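Local structure of response regulator (Caulobacter vibrioides, 3T0Y) at residues H44-A49 / R72-I77; P95-A100 / E126-D131. The protein probably acts as a phosphorylation-controlled sigma-factor mimic in the general stress response, sequestering an anti-sigma factor through the sigma-like part held in this chain. All blocks are in the same frame, centred on the assembly; numbering follows the deposited sequence.

Interaction 1 (H44-A49 / R72-I77); sequences HYVRVA and RVFHAI
Within the sigma2-like helical part of the protein, Y45, V46, V48 and A49 of helix 39-54 face V73, F74 and I77 of helix 66-80. The short segment axes approach to 8.9 Å at 108° between their N-to-C directions, so the helices lie roughly crosswise, and A49 and F74 have the nearest CA atoms. I77 carries much of the contact from its side. Its CG1 is wedged between its own N and C (chi1 61°), and CD1 reaches the neighbouring helix 3.3 Å from Y45 O. That carbonyl is already accepting the helical N-H of A49, so the methyl lies against a satisfied oxygen. The same CD1 meets the Y45 ring at its edge, near the ring plane, 3.8 Å from Y45 CD1, the two side chains running antiparallel past one another. V48 comes up to it with CG1, while A49 CB packs 3.9 Å from I77 CG1 and also touches the backbone at F74 CA. F74 closes the other end of the patch. Its CE2 lies 3.5 Å from Y45 CB, an oblique approach, and its edge is turned to V46 N, 3.8 Å from CE2, with V46 CG2 also near CE2. A looser contact joins V73 CG1 to A49. No hydrogen bond crosses between the segments. The hydroxyl of Y45 is instead bonded to S81, while H44 CD2 lies over the centre of one face of the tyrosine ring and W78 meets that ring edge-to-face. V46 also meets an aromatic side chain of another protein's chain. Helix 25-36 closes over the pair, A32 touching both V46 and F74 and L35 touching F74.

Interaction 2 (P95-A100 / E126-D131); sequences PRSRQA and ERLIGD
S97 and L128 bring their CA atoms to 4.5 Å where helix 95-106 crosses helix 122-140. The segment axes come within 7.7 Å at 103° between their N-to-C directions, and a second close backbone pairing joins A100 to I129. The two helices belong to the sigma-like domain of PhyR, a helix-turn-helix relative; helix 111-118 and helix 122-140 would be consistent with its helix-turn-helix pair, with helix 95-106 packed across them. Small side chains, S97 and A100, lie at the crossing, consistent with the near approach. A100 CB meets L128 CB at 3.6 Å and also touches I129 CG1, which rests against the carbonyl oxygen of A100 as well. L128 lies against the first turn of helix 95-106. Its CG stands anti to its own carbonyl carbon (chi1 -78°), and the two methyls beyond it divide the work: CD1 lies 3.8 Å from R96 O, while CD2 sits beside the backbone of R96 and 3.5 Å from S97 OG. The path of the R96 side chain itself is doubtful, because it was modelled in two positions. Helix 111-118 joins in through L118, which touches A100. The second subunit abuts this crossing: its Q88 accepts the backbone N-H of R96, and D131 OD1 forms a long, weak ion pair with R92 of that same subunit. The other oxygen of D131 takes the one hydrogen bond that crosses between the segments. S97 OG donates to D131 OD2 at 2.6 Å, reaching the oxygen on its anti side and 24° out of the carboxylate plane.

Overall arrangement
The two interactions are near-perpendicular helix crossings of similar buried area, but of opposite crossing sign, and they use separate helices: 39-54 with 66-80 in interaction 1, 95-106 with 122-140 in interaction 2. They follow each other along the chain, on opposite sides of its centre, with centres 24 Å apart and nearest atoms about 7 Å apart. Interaction 1 is the more buried; no hydrogen bond crosses it, and its side chains are aromatic, branched aliphatic and one alanine. Interaction 2 is partly buried; its axes come closer, with small residues at the crossing, and a serine-aspartate hydrogen bond joins the apolar contacts. The second subunit meets outlying residues of interaction 1 but touching residues, R96 and D131, of interaction 2.

Interaction 1 (H44-A49 / R72-I77)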
# COMPACT_ATOMS: atom_id res chain seq x y z
N HIS C 44 4.90 1.69 3.48
CA HIS C 44 4.41 3.02 3.80
C HIS C 44 4.16 3.14 5.31
O HIS C 44 4.54 4.13 5.95
CB HIS C 44 3.13 3.35 3.03
CG HIS C 44 2.33 4.45 3.64
ND1 HIS C 44 2.70 5.78 3.56
CD2 HIS C 44 1.19 4.43 4.38
CE1 HIS C 44 1.82 6.53 4.20
NE2 HIS C 44 0.89 5.73 4.71
N TYR C 45 3.53 2.12 5.88
CA TYR C 45 3.11 2.16 7.28
C TYR C 45 4.28 1.97 8.24
O TYR C 45 4.32 2.56 9.32
CB TYR C 45 2.00 1.13 7.54
CG TYR C 45 0.63 1.64 7.17
CD1 TYR C 45 0.05 2.68 7.89
CD2 TYR C 45 -0.06 1.11 6.09
CE1 TYR C 45 -1.20 3.17 7.56
CE2 TYR C 45 -1.33 1.59 5.74
CZ TYR C 45 -1.89 2.62 6.49
OH TYR C 45 -3.14 3.10 6.19
N VAL C 46 5.21 1.13 7.84
CA VAL C 46 6.44 0.98 8.58
C VAL C 46 7.20 2.32 8.64
O VAL C 46 7.71 2.70 9.70
CB VAL C 46 7.35 -0.11 7.94
CG1 VAL C 46 8.62 -0.23 8.74
CG2 VAL C 46 6.60 -1.45 7.89
N ARG C 47 7.31 3.00 7.50
CA ARG C 47 8.03 4.28 7.46
C ARG C 47 7.37 5.26 8.42
O ARG C 47 8.03 5.84 9.26
CB ARG C 47 8.07 4.87 6.04
CG ARG C 47 9.12 4.24 5.12
CD ARG C 47 9.37 5.08 3.85
NE ARG C 47 8.12 5.42 3.18
CZ ARG C 47 7.53 4.66 2.26
NH1 ARG C 47 8.09 3.52 1.88
NH2 ARG C 47 6.38 5.04 1.72
N VAL C 48 6.06 5.42 8.30
CA VAL C 48 5.35 6.33 9.19
C VAL C 48 5.66 6.02 10.66
O VAL C 48 5.82 6.95 11.49
CB VAL C 48 3.84 6.24 8.96
CG1 VAL C 48 3.11 7.02 10.03
CG2 VAL C 48 3.48 6.73 7.54
N ALA C 49 5.77 4.73 10.97
CA ALA C 49 6.01 4.28 12.35
C ALA C 49 7.39 4.67 12.81
O ALA C 49 7.56 5.18 13.92
CB ALA C 49 5.85 2.78 12.48
N ARG C 72 3.59 -2.56 18.61
CA ARG C 72 2.63 -1.71 19.31
C ARG C 72 2.57 -0.33 18.67
O ARG C 72 1.48 0.20 18.45
CB ARG C 72 2.98 -1.60 20.81
CG ARG C 72 2.00 -0.78 21.60
CD ARG C 72 2.36 -0.76 23.09
NE ARG C 72 1.69 0.32 23.82
CZ ARG C 72 0.59 0.18 24.55
NH1 ARG C 72 -0.01 -0.99 24.68
NH2 ARG C 72 0.08 1.24 25.16
N VAL C 73 3.72 0.26 18.34
CA VAL C 73 3.70 1.56 17.67
C VAL C 73 3.15 1.47 16.25
O VAL C 73 2.35 2.30 15.83
CB VAL C 73 5.08 2.24 17.65
CG1 VAL C 73 5.04 3.45 16.70
CG2 VAL C 73 5.47 2.68 19.03
N PHE C 74 3.58 0.45 15.50
CA PHE C 74 3.07 0.25 14.16
C PHE C 74 1.55 0.20 14.19
O PHE C 74 0.87 0.90 13.44
CB PHE C 74 3.61 -1.04 13.57
CG PHE C 74 3.01 -1.38 12.24
CD1 PHE C 74 1.80 -2.07 12.17
CD2 PHE C 74 3.63 -0.99 11.06
CE1 PHE C 74 1.25 -2.37 10.94
CE2 PHE C 74 3.07 -1.30 9.82
CZ PHE C 74 1.88 -1.99 9.76
N HIS C 75 1.02 -0.65 15.05
CA HIS C 75 -0.42 -0.78 15.14
C HIS C 75 -1.09 0.56 15.44
O HIS C 75 -2.14 0.87 14.88
CB HIS C 75 -0.85 -1.81 16.17
CG HIS C 75 -2.33 -1.94 16.27
ND1 HIS C 75 -3.07 -2.64 15.35
CD2 HIS C 75 -3.21 -1.38 17.13
CE1 HIS C 75 -4.35 -2.54 15.65
NE2 HIS C 75 -4.47 -1.78 16.73
N ALA C 76 -0.48 1.36 16.31
CA ALA C 76 -1.05 2.64 16.72
C ALA C 76 -1.13 3.63 15.56
O ALA C 76 -2.12 4.35 15.41
CB ALA C 76 -0.24 3.24 17.85
N ILE C 77 -0.08 3.69 14.75
CA ILE C 77 -0.11 4.64 13.64
C ILE C 77 -0.99 4.06 12.53
O ILE C 77 -1.64 4.80 11.82
CB ILE C 77 1.30 5.04 13.12
CG1 ILE C 77 2.07 3.82 12.59
CG2 ILE C 77 2.11 5.76 14.19
CD1 ILE C 77 1.75 3.49 11.15

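Interaction 2 (P95-A100 / E126-D131)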
# COMPACT_ATOMS: atom_id res chain seq x y z
N PRO C 95 -4.94 -2.40 -1.92
CA PRO C 95 -4.24 -1.86 -3.09
C PRO C 95 -5.00 -1.98 -4.42
O PRO C 95 -5.08 -0.99 -5.15
CB PRO C 95 -2.94 -2.67 -3.11
CG PRO C 95 -2.68 -2.98 -1.64
CD PRO C 95 -4.06 -3.20 -1.05
N ARG C 96 -5.54 -3.15 -4.75
CA ARG C 96 -6.21 -3.29 -6.04
C ARG C 96 -7.50 -2.48 -6.07
O ARG C 96 -7.91 -2.00 -7.13
CB ARG C 96 -6.46 -4.76 -6.38
CG ARG C 96 -6.13 -5.12 -7.83
CD ARG C 96 -4.62 -5.01 -8.11
NE ARG C 96 -4.31 -4.85 -9.53
CZ ARG C 96 -3.07 -4.75 -10.02
NH1 ARG C 96 -2.03 -4.80 -9.19
NH2 ARG C 96 -2.87 -4.60 -11.32
N SER C 97 -8.12 -2.29 -4.92
CA SER C 97 -9.35 -1.51 -4.86
C SER C 97 -8.98 -0.05 -4.91
O SER C 97 -9.71 0.76 -5.48
CB SER C 97 -10.14 -1.81 -3.58
OG SER C 97 -10.48 -3.18 -3.50
N ARG C 98 -7.84 0.29 -4.32
CA ARG C 98 -7.35 1.66 -4.35
C ARG C 98 -7.01 2.13 -5.76
O ARG C 98 -7.24 3.29 -6.12
CB ARG C 98 -6.11 1.80 -3.48
CG ARG C 98 -5.83 3.24 -3.11
CD ARG C 98 -4.96 3.29 -1.89
NE ARG C 98 -3.65 2.73 -2.16
CZ ARG C 98 -3.08 1.72 -1.52
NH1 ARG C 98 -3.68 1.11 -0.52
NH2 ARG C 98 -1.87 1.34 -1.91
N GLN C 99 -6.40 1.24 -6.53
CA GLN C 99 -6.10 1.53 -7.92
C GLN C 99 -7.37 1.86 -8.72
O GLN C 99 -7.46 2.91 -9.34
CB GLN C 99 -5.38 0.34 -8.53
CG GLN C 99 -4.09 0.03 -7.82
CD GLN C 99 -3.48 -1.29 -8.26
OE1 GLN C 99 -4.01 -1.97 -9.12
NE2 GLN C 99 -2.37 -1.65 -7.64
N ALA C 100 -8.34 0.95 -8.66
CA ALA C 100 -9.58 1.06 -9.41
C ALA C 100 -10.31 2.32 -9.00
O ALA C 100 -10.87 3.02 -9.83
CB ALA C 100 -10.43 -0.13 -9.13
N GLU C 126 -15.83 -2.97 -11.29
CA GLU C 126 -16.91 -2.43 -10.47
C GLU C 126 -16.85 -3.03 -9.06
O GLU C 126 -17.15 -2.37 -8.08
CB GLU C 126 -18.29 -2.66 -11.11
CG GLU C 126 -18.53 -1.92 -12.44
CD GLU C 126 -18.73 -0.41 -12.29
OE1 GLU C 126 -17.75 0.31 -11.99
OE2 GLU C 126 -19.87 0.07 -12.48
N ARG C 127 -16.45 -4.29 -8.98
CA ARG C 127 -16.32 -4.94 -7.68
C ARG C 127 -15.30 -4.15 -6.88
O ARG C 127 -15.55 -3.74 -5.74
CB ARG C 127 -15.84 -6.39 -7.83
CG ARG C 127 -15.62 -7.11 -6.49
CD ARG C 127 -14.99 -8.51 -6.65
NE ARG C 127 -13.52 -8.49 -6.69
CZ ARG C 127 -12.73 -8.20 -5.65
NH1 ARG C 127 -13.25 -7.87 -4.48
NH2 ARG C 127 -11.42 -8.23 -5.80
N LEU C 128 -14.14 -3.94 -7.50
CA LEU C 128 -13.02 -3.27 -6.86
C LEU C 128 -13.41 -1.89 -6.37
O LEU C 128 -13.10 -1.53 -5.25
CB LEU C 128 -11.84 -3.21 -7.82
CG LEU C 128 -11.09 -4.54 -7.92
CD1 LEU C 128 -10.06 -4.50 -9.04
CD2 LEU C 128 -10.43 -4.84 -6.57
N ILE C 129 -14.08 -1.12 -7.20
CA ILE C 129 -14.54 0.20 -6.79
C ILE C 129 -15.58 0.07 -5.68
O ILE C 129 -15.67 0.93 -4.79
CB ILE C 129 -15.20 0.95 -7.95
CG1 ILE C 129 -14.18 1.28 -9.04
CG2 ILE C 129 -15.86 2.22 -7.44
CD1 ILE C 129 -14.85 1.78 -10.34
N GLY C 130 -16.38 -0.99 -5.75
CA GLY C 130 -17.38 -1.22 -4.73
C GLY C 130 -16.68 -1.39 -3.40
O GLY C 130 -16.96 -0.67 -2.43
N ASP C 131 -15.73 -2.33 -3.37
CA ASP C 131 -14.94 -2.60 -2.17
C ASP C 131 -14.27 -1.35 -1.59
O ASP C 131 -14.29 -1.16 -0.38
CB ASP C 131 -13.86 -3.67 -2.46
CG ASP C 131 -12.99 -3.95 -1.25
OD1 ASP C 131 -13.49 -4.60 -0.31
OD2 ASP C 131 -11.82 -3.52 -1.24